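Local coordinates for bartonella effector protein (Bep) substrate of VirB T4SS (Bartonella sp. AR 15-3, PDB 4M16) that probably transfers AMP from ATP onto tyrosine and threonine side chains of target proteins, the Fic domain being the N-terminal part of this VirB-translocated effector, at residues Lys19-Lys24 with Phe155-Glu160; Ser128-Leu133 with Glu140-Leu145; Glu136-Glu141 with Glu172-Lys177; Phe148-His153 with Asp194-Lys199; Ser181-Glu186 with Lys208-Asp213. All coordinates share one frame; numbering follows the deposited sequence. Where two conformers were deposited one is given.

Contact 1: residues Lys19-Lys24 with Phe155-Glu160; sequences KTLKNK and FRAGNE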
# COMPACT_ATOMS: atom_id res chain seq x y z
N LYS A 19 -10.74 -19.74 -3.02
CA LYS A 19 -9.95 -18.62 -2.46
C LYS A 19 -9.74 -17.52 -3.50
O LYS A 19 -8.71 -16.83 -3.46
CB LYS A 19 -8.53 -19.08 -2.06
N THR A 20 -10.64 -17.44 -4.49
CA THR A 20 -10.47 -16.50 -5.59
C THR A 20 -11.36 -15.33 -5.35
O THR A 20 -12.61 -15.47 -5.21
CB THR A 20 -10.80 -17.15 -6.95
OG1 THR A 20 -9.89 -18.23 -7.17
CG2 THR A 20 -10.64 -16.13 -8.08
N LEU A 21 -10.74 -14.17 -5.28
CA LEU A 21 -11.49 -12.92 -5.11
C LEU A 21 -12.47 -12.70 -6.27
O LEU A 21 -12.07 -12.75 -7.45
CB LEU A 21 -10.54 -11.75 -4.99
CG LEU A 21 -9.70 -11.63 -3.71
CD1 LEU A 21 -8.64 -10.57 -3.94
CD2 LEU A 21 -10.57 -11.32 -2.48
N LYS A 22 -13.74 -12.45 -5.94
CA LYS A 22 -14.75 -12.04 -6.94
C LYS A 22 -14.16 -10.90 -7.78
O LYS A 22 -13.63 -9.94 -7.22
CB LYS A 22 -16.05 -11.54 -6.25
CG LYS A 22 -16.93 -12.67 -5.71
CD LYS A 22 -18.07 -12.14 -4.89
CE LYS A 22 -18.79 -13.26 -4.15
NZ LYS A 22 -20.03 -12.72 -3.53
N ASN A 23 -14.26 -11.02 -9.09
CA ASN A 23 -13.69 -10.02 -9.97
C ASN A 23 -14.51 -9.73 -11.23
O ASN A 23 -15.40 -10.50 -11.66
CB ASN A 23 -12.25 -10.36 -10.32
CG ASN A 23 -12.14 -11.66 -11.08
OD1 ASN A 23 -12.20 -11.66 -12.31
ND2 ASN A 23 -11.97 -12.75 -10.36
N LYS A 24 -14.23 -8.56 -11.79
CA LYS A 24 -15.01 -8.07 -12.88
C LYS A 24 -14.72 -8.89 -14.14
O LYS A 24 -15.52 -8.88 -15.05
CB LYS A 24 -14.77 -6.58 -13.12
CG LYS A 24 -15.42 -5.74 -12.03
CD LYS A 24 -14.89 -4.31 -11.99
CE LYS A 24 -15.25 -3.59 -13.25
NZ LYS A 24 -14.79 -2.17 -13.05
N PHE A 155 -7.13 -1.20 2.26
CA PHE A 155 -7.89 -1.92 1.20
C PHE A 155 -8.00 -3.43 1.43
O PHE A 155 -7.16 -4.02 2.11
CB PHE A 155 -7.25 -1.64 -0.19
CG PHE A 155 -7.08 -0.19 -0.47
CD1 PHE A 155 -8.16 0.59 -0.82
CD2 PHE A 155 -5.82 0.42 -0.35
CE1 PHE A 155 -7.99 1.98 -1.02
CE2 PHE A 155 -5.66 1.77 -0.54
CZ PHE A 155 -6.74 2.56 -0.92
N ARG A 156 -9.02 -4.08 0.83
CA ARG A 156 -9.09 -5.53 0.90
C ARG A 156 -7.81 -6.20 0.41
O ARG A 156 -7.35 -7.17 1.01
CB ARG A 156 -10.33 -6.09 0.17
CG ARG A 156 -10.44 -7.59 0.19
CD ARG A 156 -10.46 -8.14 1.58
NE ARG A 156 -10.51 -9.57 1.53
CZ ARG A 156 -9.49 -10.39 1.24
NH1 ARG A 156 -8.25 -9.96 0.91
NH2 ARG A 156 -9.70 -11.66 1.23
N ALA A 157 -7.23 -5.69 -0.65
CA ALA A 157 -6.01 -6.22 -1.20
C ALA A 157 -5.39 -5.13 -2.09
O ALA A 157 -6.03 -4.11 -2.39
CB ALA A 157 -6.29 -7.47 -2.04
N GLY A 158 -4.13 -5.31 -2.52
CA GLY A 158 -3.51 -4.33 -3.37
C GLY A 158 -2.88 -3.19 -2.58
O GLY A 158 -2.40 -2.20 -3.15
N ASN A 159 -2.81 -3.35 -1.28
CA ASN A 159 -2.20 -2.33 -0.44
C ASN A 159 -0.77 -1.98 -0.71
O ASN A 159 -0.40 -0.79 -0.73
CB ASN A 159 -2.33 -2.69 1.04
CG ASN A 159 -3.79 -2.66 1.53
OD1 ASN A 159 -4.30 -1.62 1.83
ND2 ASN A 159 -4.41 -3.83 1.66
N GLU A 160 0.07 -3.00 -0.85
CA GLU A 160 1.47 -2.78 -1.06
C GLU A 160 1.71 -2.06 -2.40
O GLU A 160 2.48 -1.15 -2.48
CB GLU A 160 2.21 -4.12 -0.99
CG GLU A 160 2.14 -4.80 0.39
CD GLU A 160 0.92 -5.73 0.64
OE1 GLU A 160 0.28 -6.12 -0.34
OE2 GLU A 160 0.64 -6.16 1.83

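Contact 2: residues Ser128-Leu133 with Glu140-Leu145; sequences SNLQGL and EETVKL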
# COMPACT_ATOMS: atom_id res chain seq x y z
N SER A 128 3.52 19.88 4.79
CA SER A 128 3.43 20.22 3.39
C SER A 128 3.93 19.16 2.43
O SER A 128 4.76 19.44 1.56
CB SER A 128 4.19 21.51 3.15
OG SER A 128 3.44 22.58 3.65
N ASN A 129 3.41 17.94 2.61
CA ASN A 129 3.75 16.82 1.76
C ASN A 129 5.28 16.49 1.80
O ASN A 129 5.80 15.97 0.84
CB ASN A 129 3.25 17.06 0.31
CG ASN A 129 1.75 17.43 0.26
OD1 ASN A 129 0.89 16.64 0.59
ND2 ASN A 129 1.46 18.61 -0.21
N LEU A 130 5.97 16.83 2.90
CA LEU A 130 7.42 16.53 3.07
C LEU A 130 8.34 17.31 2.09
O LEU A 130 9.48 16.90 1.79
CB LEU A 130 7.71 15.02 3.00
CG LEU A 130 6.87 14.04 3.82
CD1 LEU A 130 7.54 12.68 3.79
CD2 LEU A 130 6.74 14.55 5.25
N GLN A 131 7.82 18.43 1.67
CA GLN A 131 8.54 19.37 0.79
C GLN A 131 9.53 20.16 1.59
O GLN A 131 9.36 20.37 2.81
CB GLN A 131 7.53 20.37 0.22
CG GLN A 131 6.66 19.77 -0.82
CD GLN A 131 7.12 20.16 -2.18
OE1 GLN A 131 8.33 20.42 -2.43
NE2 GLN A 131 6.17 20.27 -3.08
N GLY A 132 10.57 20.64 0.90
CA GLY A 132 11.58 21.47 1.58
C GLY A 132 12.49 20.80 2.59
O GLY A 132 12.95 21.45 3.51
N LEU A 133 12.69 19.47 2.48
CA LEU A 133 13.49 18.72 3.48
C LEU A 133 14.81 18.28 2.88
O LEU A 133 14.88 18.01 1.68
CB LEU A 133 12.77 17.46 3.94
CG LEU A 133 11.45 17.75 4.70
CD1 LEU A 133 10.83 16.46 5.15
CD2 LEU A 133 11.72 18.64 5.90
N GLU A 140 13.70 10.06 7.17
CA GLU A 140 13.16 9.84 8.52
C GLU A 140 11.65 9.93 8.48
O GLU A 140 10.97 9.10 9.04
CB GLU A 140 13.75 10.86 9.51
CG GLU A 140 13.05 10.97 10.85
CD GLU A 140 13.34 9.83 11.81
OE1 GLU A 140 14.22 8.99 11.53
OE2 GLU A 140 12.73 9.80 12.86
N GLU A 141 11.10 10.97 7.81
CA GLU A 141 9.67 11.19 7.87
C GLU A 141 8.92 10.19 6.99
O GLU A 141 7.82 9.74 7.38
CB GLU A 141 9.31 12.62 7.47
CG GLU A 141 9.79 13.68 8.45
CD GLU A 141 9.42 13.34 9.89
OE1 GLU A 141 8.22 13.13 10.16
OE2 GLU A 141 10.35 13.28 10.76
N THR A 142 9.50 9.82 5.86
CA THR A 142 8.87 8.79 5.02
C THR A 142 8.89 7.42 5.66
O THR A 142 7.91 6.69 5.55
CB THR A 142 9.40 8.67 3.56
OG1 THR A 142 10.82 8.52 3.52
CG2 THR A 142 8.93 9.88 2.70
N VAL A 143 9.96 7.06 6.34
CA VAL A 143 9.99 5.78 7.06
C VAL A 143 8.83 5.66 8.04
O VAL A 143 8.07 4.65 8.02
CB VAL A 143 11.31 5.59 7.82
CG1 VAL A 143 11.19 4.47 8.84
CG2 VAL A 143 12.47 5.34 6.87
N LYS A 144 8.61 6.72 8.83
CA LYS A 144 7.51 6.71 9.80
C LYS A 144 6.10 6.65 9.14
O LYS A 144 5.23 5.84 9.53
CB LYS A 144 7.60 7.92 10.75
CG LYS A 144 8.77 7.81 11.70
CD LYS A 144 8.91 8.97 12.69
CE LYS A 144 9.31 10.23 11.96
NZ LYS A 144 10.11 11.16 12.81
N LEU A 145 5.90 7.52 8.14
CA LEU A 145 4.65 7.57 7.41
C LEU A 145 4.35 6.30 6.62
O LEU A 145 3.20 5.81 6.60
CB LEU A 145 4.62 8.81 6.49
CG LEU A 145 4.12 10.10 7.12
CD1 LEU A 145 4.44 11.23 6.14
CD2 LEU A 145 2.61 10.09 7.45

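Contact 3: residues Glu136-Glu141 with Glu172-Lys177; sequences EDFIEE and EAAGHK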
# COMPACT_ATOMS: atom_id res chain seq x y z
N GLU A 136 18.06 13.36 4.43
CA GLU A 136 18.02 12.79 5.78
C GLU A 136 16.66 12.94 6.49
O GLU A 136 16.12 11.96 7.04
CB GLU A 136 19.13 13.40 6.63
CG GLU A 136 18.92 13.33 8.13
CD GLU A 136 20.08 13.92 8.90
OE1 GLU A 136 20.41 15.11 8.70
OE2 GLU A 136 20.64 13.17 9.72
N ASP A 137 16.09 14.15 6.47
CA ASP A 137 14.80 14.37 7.11
C ASP A 137 13.69 13.73 6.28
O ASP A 137 12.75 13.23 6.86
CB ASP A 137 14.52 15.86 7.31
CG ASP A 137 15.37 16.47 8.45
OD1 ASP A 137 15.99 15.73 9.22
OD2 ASP A 137 15.46 17.71 8.52
N PHE A 138 13.80 13.80 4.95
CA PHE A 138 12.84 13.16 4.08
C PHE A 138 12.83 11.64 4.34
O PHE A 138 11.76 11.04 4.44
CB PHE A 138 13.05 13.51 2.58
CG PHE A 138 12.08 12.83 1.68
CD1 PHE A 138 10.80 13.36 1.51
CD2 PHE A 138 12.40 11.65 1.03
CE1 PHE A 138 9.86 12.72 0.68
CE2 PHE A 138 11.45 10.99 0.23
CZ PHE A 138 10.20 11.54 0.04
N ILE A 139 13.99 11.00 4.46
CA ILE A 139 13.97 9.58 4.78
C ILE A 139 13.33 9.30 6.16
O ILE A 139 12.52 8.41 6.31
CB ILE A 139 15.37 8.99 4.62
CG1 ILE A 139 15.64 8.83 3.12
CG2 ILE A 139 15.45 7.61 5.25
CD1 ILE A 139 17.09 8.60 2.82
N GLU A 140 13.70 10.06 7.17
CA GLU A 140 13.16 9.84 8.52
C GLU A 140 11.65 9.93 8.48
O GLU A 140 10.97 9.10 9.04
CB GLU A 140 13.75 10.86 9.51
CG GLU A 140 13.05 10.97 10.85
CD GLU A 140 13.34 9.83 11.81
OE1 GLU A 140 14.22 8.99 11.53
OE2 GLU A 140 12.73 9.80 12.86
N GLU A 141 11.10 10.97 7.81
CA GLU A 141 9.67 11.19 7.87
C GLU A 141 8.92 10.19 6.99
O GLU A 141 7.82 9.74 7.38
CB GLU A 141 9.31 12.62 7.47
CG GLU A 141 9.79 13.68 8.45
CD GLU A 141 9.42 13.34 9.89
OE1 GLU A 141 8.22 13.13 10.16
OE2 GLU A 141 10.35 13.28 10.76
N GLU A 172 8.99 12.19 -5.68
CA GLU A 172 9.19 13.02 -6.87
C GLU A 172 8.75 14.47 -6.61
O GLU A 172 9.46 15.42 -6.96
CB GLU A 172 8.37 12.49 -8.04
CG GLU A 172 8.72 13.13 -9.35
CD GLU A 172 7.82 12.68 -10.48
OE1 GLU A 172 7.03 11.73 -10.34
OE2 GLU A 172 7.90 13.31 -11.54
N ALA A 173 7.59 14.63 -5.98
CA ALA A 173 7.04 15.95 -5.74
C ALA A 173 7.85 16.79 -4.74
O ALA A 173 7.88 18.02 -4.82
CB ALA A 173 5.60 15.85 -5.31
N ALA A 174 8.52 16.08 -3.85
CA ALA A 174 9.33 16.65 -2.77
C ALA A 174 10.79 16.88 -3.15
O ALA A 174 11.57 17.39 -2.34
CB ALA A 174 9.24 15.71 -1.58
N GLY A 175 11.18 16.51 -4.36
CA GLY A 175 12.50 16.75 -4.86
C GLY A 175 13.48 15.65 -4.48
O GLY A 175 14.68 15.84 -4.53
N HIS A 176 12.99 14.49 -4.13
CA HIS A 176 13.84 13.34 -3.88
C HIS A 176 13.42 12.21 -4.85
O HIS A 176 12.75 12.45 -5.85
CB HIS A 176 13.71 12.93 -2.42
CG HIS A 176 13.99 14.03 -1.46
ND1 HIS A 176 15.28 14.39 -1.13
CD2 HIS A 176 13.19 14.90 -0.81
CE1 HIS A 176 15.25 15.42 -0.30
NE2 HIS A 176 14.00 15.76 -0.10
N LYS A 177 13.85 10.99 -4.57
CA LYS A 177 13.45 9.88 -5.40
C LYS A 177 13.37 8.63 -4.57
O LYS A 177 14.25 8.37 -3.73
CB LYS A 177 14.43 9.67 -6.55
CG LYS A 177 13.87 8.78 -7.66
CD LYS A 177 14.92 8.51 -8.71
CE LYS A 177 14.52 7.34 -9.61
NZ LYS A 177 13.26 7.59 -10.38

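Contact 4: residues Phe148-His153 with Asp194-Lys199; sequences FLNYIH and DAMALK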
# COMPACT_ATOMS: atom_id res chain seq x y z
N PHE A 148 3.39 3.57 8.98
CA PHE A 148 2.06 3.82 9.49
C PHE A 148 1.03 3.35 8.44
O PHE A 148 0.14 2.58 8.75
CB PHE A 148 1.89 5.31 9.87
CG PHE A 148 0.51 5.68 10.42
CD1 PHE A 148 -0.25 4.79 11.17
CD2 PHE A 148 0.01 6.99 10.23
CE1 PHE A 148 -1.49 5.18 11.70
CE2 PHE A 148 -1.23 7.36 10.74
CZ PHE A 148 -1.97 6.45 11.49
N LEU A 149 1.19 3.78 7.19
CA LEU A 149 0.26 3.38 6.17
C LEU A 149 0.28 1.85 5.95
O LEU A 149 -0.78 1.26 5.79
CB LEU A 149 0.50 4.15 4.85
CG LEU A 149 -0.49 3.76 3.72
CD1 LEU A 149 -1.90 4.10 4.13
CD2 LEU A 149 -0.10 4.41 2.40
N ASN A 150 1.47 1.22 5.96
CA ASN A 150 1.59 -0.23 5.87
C ASN A 150 0.73 -0.89 6.98
O ASN A 150 0.01 -1.83 6.72
CB ASN A 150 3.05 -0.69 5.96
CG ASN A 150 3.18 -2.19 5.79
OD1 ASN A 150 2.86 -2.74 4.71
ND2 ASN A 150 3.62 -2.86 6.85
N TYR A 151 0.86 -0.39 8.20
CA TYR A 151 0.07 -0.93 9.32
C TYR A 151 -1.42 -0.79 9.11
O TYR A 151 -2.19 -1.73 9.39
CB TYR A 151 0.44 -0.23 10.62
CG TYR A 151 -0.59 -0.36 11.70
CD1 TYR A 151 -0.74 -1.52 12.44
CD2 TYR A 151 -1.46 0.72 11.98
CE1 TYR A 151 -1.75 -1.61 13.41
CE2 TYR A 151 -2.44 0.63 12.95
CZ TYR A 151 -2.58 -0.51 13.67
OH TYR A 151 -3.59 -0.55 14.64
N ILE A 152 -1.84 0.35 8.54
CA ILE A 152 -3.26 0.59 8.28
C ILE A 152 -3.88 -0.42 7.29
O ILE A 152 -4.92 -1.02 7.61
CB ILE A 152 -3.57 2.04 7.77
CG1 ILE A 152 -3.18 3.06 8.81
CG2 ILE A 152 -5.08 2.15 7.57
CD1 ILE A 152 -3.35 4.52 8.37
N HIS A 153 -3.20 -0.65 6.15
CA HIS A 153 -3.60 -1.62 5.15
C HIS A 153 -5.09 -1.43 4.87
O HIS A 153 -5.88 -2.34 5.09
CB HIS A 153 -3.31 -3.07 5.58
CG HIS A 153 -2.30 -3.76 4.72
ND1 HIS A 153 -1.03 -3.25 4.51
CD2 HIS A 153 -2.35 -4.92 4.04
CE1 HIS A 153 -0.35 -4.09 3.76
NE2 HIS A 153 -1.15 -5.09 3.42
N ASP A 194 8.92 -6.75 9.57
CA ASP A 194 9.69 -6.33 10.75
C ASP A 194 9.16 -5.06 11.44
O ASP A 194 9.21 -4.95 12.68
CB ASP A 194 11.18 -6.13 10.42
CG ASP A 194 11.95 -7.44 10.30
OD1 ASP A 194 11.40 -8.52 10.49
OD2 ASP A 194 13.16 -7.36 9.99
N ALA A 195 8.72 -4.08 10.65
CA ALA A 195 8.15 -2.84 11.19
C ALA A 195 6.96 -3.15 12.09
O ALA A 195 6.79 -2.49 13.11
CB ALA A 195 7.76 -1.86 10.07
N MET A 196 6.17 -4.16 11.76
CA MET A 196 5.02 -4.53 12.60
C MET A 196 5.35 -5.50 13.71
O MET A 196 4.72 -5.45 14.77
CB MET A 196 3.83 -5.04 11.75
CG MET A 196 3.10 -3.84 11.12
SD MET A 196 2.01 -4.36 9.85
CE MET A 196 0.83 -5.35 10.79
N ALA A 197 6.35 -6.38 13.47
CA ALA A 197 6.66 -7.48 14.41
C ALA A 197 7.57 -7.02 15.56
O ALA A 197 7.33 -7.35 16.71
CB ALA A 197 7.28 -8.68 13.69
N LEU A 198 8.59 -6.24 15.23
CA LEU A 198 9.59 -5.84 16.19
C LEU A 198 9.12 -4.60 16.99
O LEU A 198 8.03 -4.12 16.78
CB LEU A 198 10.91 -5.53 15.46
CG LEU A 198 11.52 -6.66 14.60
CD1 LEU A 198 12.70 -6.07 13.81
CD2 LEU A 198 11.91 -7.88 15.42
N LYS A 199 9.95 -4.09 17.89
CA LYS A 199 9.58 -2.95 18.75
C LYS A 199 10.55 -1.82 18.59
O LYS A 199 11.72 -2.02 18.24
CB LYS A 199 9.62 -3.35 20.23
CG LYS A 199 8.42 -4.15 20.69
CD LYS A 199 8.45 -4.42 22.19
CE LYS A 199 9.12 -5.73 22.53
NZ LYS A 199 9.03 -5.98 24.00

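Contact 5: residues Ser181-Glu186 with Lys208-Asp213; sequences SVVTEE and KSLFED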
# COMPACT_ATOMS: atom_id res chain seq x y z
N SER A 181 11.40 -0.72 -7.13
CA SER A 181 11.89 -1.77 -8.05
C SER A 181 13.39 -2.07 -7.95
O SER A 181 13.87 -3.02 -8.54
CB SER A 181 11.54 -1.42 -9.50
OG SER A 181 12.46 -0.48 -10.03
N VAL A 182 14.14 -1.24 -7.22
CA VAL A 182 15.58 -1.42 -6.97
C VAL A 182 15.90 -2.66 -6.12
O VAL A 182 16.99 -3.17 -6.18
CB VAL A 182 16.16 -0.16 -6.26
CG1 VAL A 182 17.57 -0.41 -5.71
CG2 VAL A 182 16.19 1.01 -7.22
N VAL A 183 14.95 -3.11 -5.29
CA VAL A 183 15.17 -4.26 -4.40
C VAL A 183 14.14 -5.31 -4.66
O VAL A 183 13.19 -5.05 -5.38
CB VAL A 183 15.09 -3.85 -2.91
CG1 VAL A 183 16.26 -2.93 -2.55
CG2 VAL A 183 13.76 -3.18 -2.63
N THR A 184 14.28 -6.49 -4.07
CA THR A 184 13.32 -7.57 -4.31
C THR A 184 12.09 -7.44 -3.44
O THR A 184 12.10 -6.81 -2.38
CB THR A 184 13.88 -8.95 -3.97
OG1 THR A 184 14.25 -8.99 -2.58
CG2 THR A 184 15.06 -9.28 -4.86
N GLU A 185 11.02 -8.07 -3.91
CA GLU A 185 9.84 -8.33 -3.07
C GLU A 185 10.22 -8.83 -1.67
O GLU A 185 9.74 -8.29 -0.68
CB GLU A 185 8.91 -9.34 -3.76
CG GLU A 185 7.61 -9.48 -2.97
CD GLU A 185 6.55 -10.32 -3.66
OE1 GLU A 185 6.58 -10.48 -4.90
OE2 GLU A 185 5.68 -10.82 -2.95
N GLU A 186 11.08 -9.85 -1.57
CA GLU A 186 11.43 -10.44 -0.25
C GLU A 186 11.98 -9.35 0.71
O GLU A 186 11.62 -9.29 1.90
CB GLU A 186 12.44 -11.58 -0.42
CG GLU A 186 13.13 -12.07 0.86
CD GLU A 186 14.06 -13.26 0.61
OE1 GLU A 186 14.84 -13.24 -0.37
OE2 GLU A 186 14.03 -14.24 1.39
N LYS A 208 14.09 1.82 7.80
CA LYS A 208 15.09 2.81 7.38
C LYS A 208 16.12 2.23 6.38
O LYS A 208 16.49 2.92 5.42
CB LYS A 208 15.83 3.37 8.56
CG LYS A 208 16.79 4.52 8.18
CD LYS A 208 17.34 5.19 9.42
CE LYS A 208 18.39 6.22 9.08
NZ LYS A 208 18.81 6.90 10.31
N SER A 209 16.57 1.00 6.60
CA SER A 209 17.54 0.35 5.68
C SER A 209 16.94 0.24 4.30
O SER A 209 17.60 0.55 3.30
CB SER A 209 17.94 -1.07 6.10
OG SER A 209 18.01 -1.14 7.49
N LEU A 210 15.68 -0.16 4.25
CA LEU A 210 14.97 -0.24 2.95
C LEU A 210 14.93 1.11 2.28
O LEU A 210 15.24 1.24 1.10
CB LEU A 210 13.56 -0.78 3.10
CG LEU A 210 12.72 -0.76 1.79
CD1 LEU A 210 13.27 -1.79 0.80
CD2 LEU A 210 11.24 -1.01 2.01
N PHE A 211 14.55 2.14 3.03
CA PHE A 211 14.44 3.49 2.46
C PHE A 211 15.79 4.05 1.98
O PHE A 211 15.86 4.74 0.94
CB PHE A 211 13.65 4.43 3.38
CG PHE A 211 12.17 4.35 3.10
CD1 PHE A 211 11.44 3.26 3.50
CD2 PHE A 211 11.55 5.28 2.31
CE1 PHE A 211 10.10 3.13 3.17
CE2 PHE A 211 10.22 5.17 1.98
CZ PHE A 211 9.47 4.10 2.43
N GLU A 212 16.85 3.74 2.69
CA GLU A 212 18.19 4.16 2.26
C GLU A 212 18.56 3.49 0.89
O GLU A 212 19.05 4.14 -0.01
CB GLU A 212 19.20 3.89 3.35
CG GLU A 212 19.02 4.91 4.48
CD GLU A 212 19.88 4.68 5.71
OE1 GLU A 212 20.56 3.64 5.78
OE2 GLU A 212 19.85 5.55 6.63
N ASP A 213 18.24 2.22 0.77
CA ASP A 213 18.55 1.44 -0.42
C ASP A 213 17.80 1.90 -1.68
O ASP A 213 18.32 1.75 -2.80
CB ASP A 213 18.16 -0.01 -0.15
CG ASP A 213 19.15 -0.74 0.76
OD1 ASP A 213 20.21 -0.19 1.03
OD2 ASP A 213 18.86 -1.90 1.20

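Contact 1: residues Lys19-Lys24 with Phe155-Glu160
L21 meets R156 and A157 through the two methyls at the end of its side chain, a small instance of one forked residue serving two unlike partners. CD2 lies over one face of the R156 guanidinium, off centre toward its rim, with L21 CD2 and R156 NH2 3.8 Å apart. The arginine offers that face because its chain runs out from the backbone with CG opposite N (chi1 179°) and then bends at chi2 (57°), which brings the flat group back beside the leucine. This is the closer half. The other branch is looser: L21 CD1 stands 4.3 Å from A157 CB. Only 103 Å² is buried in all, and the touching residues remain partly exposed, so the contact is a light one at the surface.

Each segment is held in shape from within. On one side the N23 amide turns back to its own segment, N23 ND2 giving L21 O a bond of 2.9 Å that is nearly straight at 172°. On the other, the N159 amide clasps the backbone of F155 at both ends: F155 N donates to N159 OD1 over 2.9 Å, and N159 ND2 reaches F155 O at 2.8 Å from above the carbonyl plane. F155 to G158 form the loop of a Fic-type motif, and N159 opens helix 159-174, with G158 as its N-cap. L21 also rests on L33 of helix 30-48, A157 O bonds to H66 of helix 59-70, and K22 reaches D89 between strands 85-86 and 92-93.

Contact 2: residues Ser128-Leu133 with Glu140-Leu145
L130 inserts both branches of its side chain against one face of the helix carrying E141, T142 and L145. With CG beside the backbone N (chi1 -49°), CD2 is placed 3.9 Å from E141 CB, and the same L130 CD2 meets L145 CD1 at 4.1 Å, the two leucines reaching tip to tip. L130 CD1 is turned to the T142 methyl, but the very short spacing there is doubtful, since T142 was modelled in two conformers. In the conformer given, the hydroxyl lies between the backbone N and the carbonyl carbon and bonds back to F138 O.

E141 divides its labour. Its CB supports L130 and its CG lies 4.4 Å from L133 CD1, whereas the bend at chi2 (-49°) carries the carboxylate away from the leucines, to a salt bridge in which E141 OE2 and K144 NZ are 3.0 Å apart. The apolar stem is thus used inward and the charged end outward.

S128, N129 and L130 all have positive phi. S128 closes helix 110-126 as the C-prime residue of a Schellman motif, and the chain then turns L130 back onto helix 135-152, a compact helix-loop-helix connection within the all-helical core of the Fic fold.

Contact 3: residues Glu136-Glu141 with Glu172-Lys177
An offset aromatic stack between F138 and H176 joins the first turn of helix 135-152 to the chain just beyond helix 159-174, a largely buried contact at one end of the Fic domain, with H176 partly exposed. The ring centroids are 4.5 Å apart and the planes are inclined by 18°. With CG opposite its backbone N (chi1 179°), the phenyl ring reaches out from the helix to lie against the imidazole, and H176 CD2 lies over one of its faces, 3.4 Å from F138 CG. Because the side chains slide past each other in opposite directions, each also lays its own CB on its partner's face: F138 CB is 3.8 Å from the centroid of the imidazole, and H176 CB 4.2 Å from that of the phenyl, both CH-pi contacts.

The two helices run roughly antiparallel and flank the Fic motif loop at their far ends, so the stack closes this helix-loop-helix unit at the end remote from the motif. A174 faces F138 from the last turn, its CB approaching the ring obliquely, 3.8 Å from F138 CE1; the Schellman reversal at G175, with positive phi, then brings H176 to the same ring. The imidazole gains a second hold through a weak hydrogen bond from H176 NE2 to L133 O, while L130 also packs on F138.

Contact 4: residues Phe148-His153 with Asp194-Lys199
M196 reaches N150 and Y151 with an almost extended chain that bends only at its last torsion, chi3 64°: the extended part delivers SD to the helix surface, and the bend turns CE toward the Y151 ring. The sulfur lies 4.0 Å from Y151 CA, close against the backbone. Its polar neighbour is N150, whose CG points opposite the backbone N (chi1 -177°), leaving N150 ND2 3.7 Å from M196 SD, a van der Waals approach in which the two side chains are set aslant. The other end of that amide is engaged outside the contact, N150 OD1 accepting from Q163 of helix 159-174. CE approaches the tyrosine ring obliquely and less closely, with M196 CE 4.5 Å from Y151 CD1.

Helix 135-152 ends here, and H153, whose positive phi breaks the helix, corresponds to the histidine that opens the Fic motif. Its imidazole folds back on the last turn: H153 ND1 donates to N150 O over 2.8 Å, on a lone pair although tilted from the ring plane, with an N-H...O angle of 133°. H153 NE2 bonds to E160, and the ring stacks on F107. M196, near the end of helix 185-197, also touches I105 and F107 of the loop before helix 110-126.

Contact 5: residues Ser181-Glu186 with Lys208-Asp213
V183, D213 and L210 give up the most surface to this contact, and the valine lies across from the other two, which are one turn apart on helix 200-214. V183 CG2 meets L210 CD1 at 3.7 Å, the two side chains lying at a slant, while V183 CG1 faces the aliphatic root of the aspartate, 4.2 Å from D213 CB. The division follows from chi1 of -67°, which sets CG1 beside the backbone N and leaves CG2 between N and the carbonyl carbon.

L210 does not start out facing the valine. Its CB leaves the helix to one flank, and with CG opposite the backbone N (chi1 175°) the end of the chain swings nearer, so that CD1 makes the touch. This is the buried side, where L210 also lies on A191 and V183 on I188, both of helix 185-197.

In D213, CB packs on V183, whereas OD2 forms a salt bridge with R187, in the first turn of that same helix. At the exposed border, V182 CG1 rests 3.7 Å from D213 O. The lead-in to helix 185-197, thus packed against helix 200-214, passes through T184, an N-cap whose OG1 accepts from R187 N. Across the contact itself the chemistry is wholly van der Waals, which implies that shape governs the fit between V183 and L210, with directional polar hold supplied alongside by R187.

How the contacts relate
From the N terminus, the first loop is the longest: contact 1 brings residues 19-24 onto the Fic motif loop and spans 130 intervening residues. Contact 2 falls wholly within that span, a short return of the 128-133 connection onto helix 135-152. Contact 3 starts on the same helix, sharing E140 and E141 with contact 2, and closes after helix 159-174, thereby crossing contact 1. Contact 4 crosses both contacts 1 and 3 as it joins helix 135-152 to helix 185-197; it touches contact 1 where the motif loop begins. Contact 5 crosses contact 4 and binds the entry of helix 185-197 to helix 200-214, whose F211 meets T142 and I139.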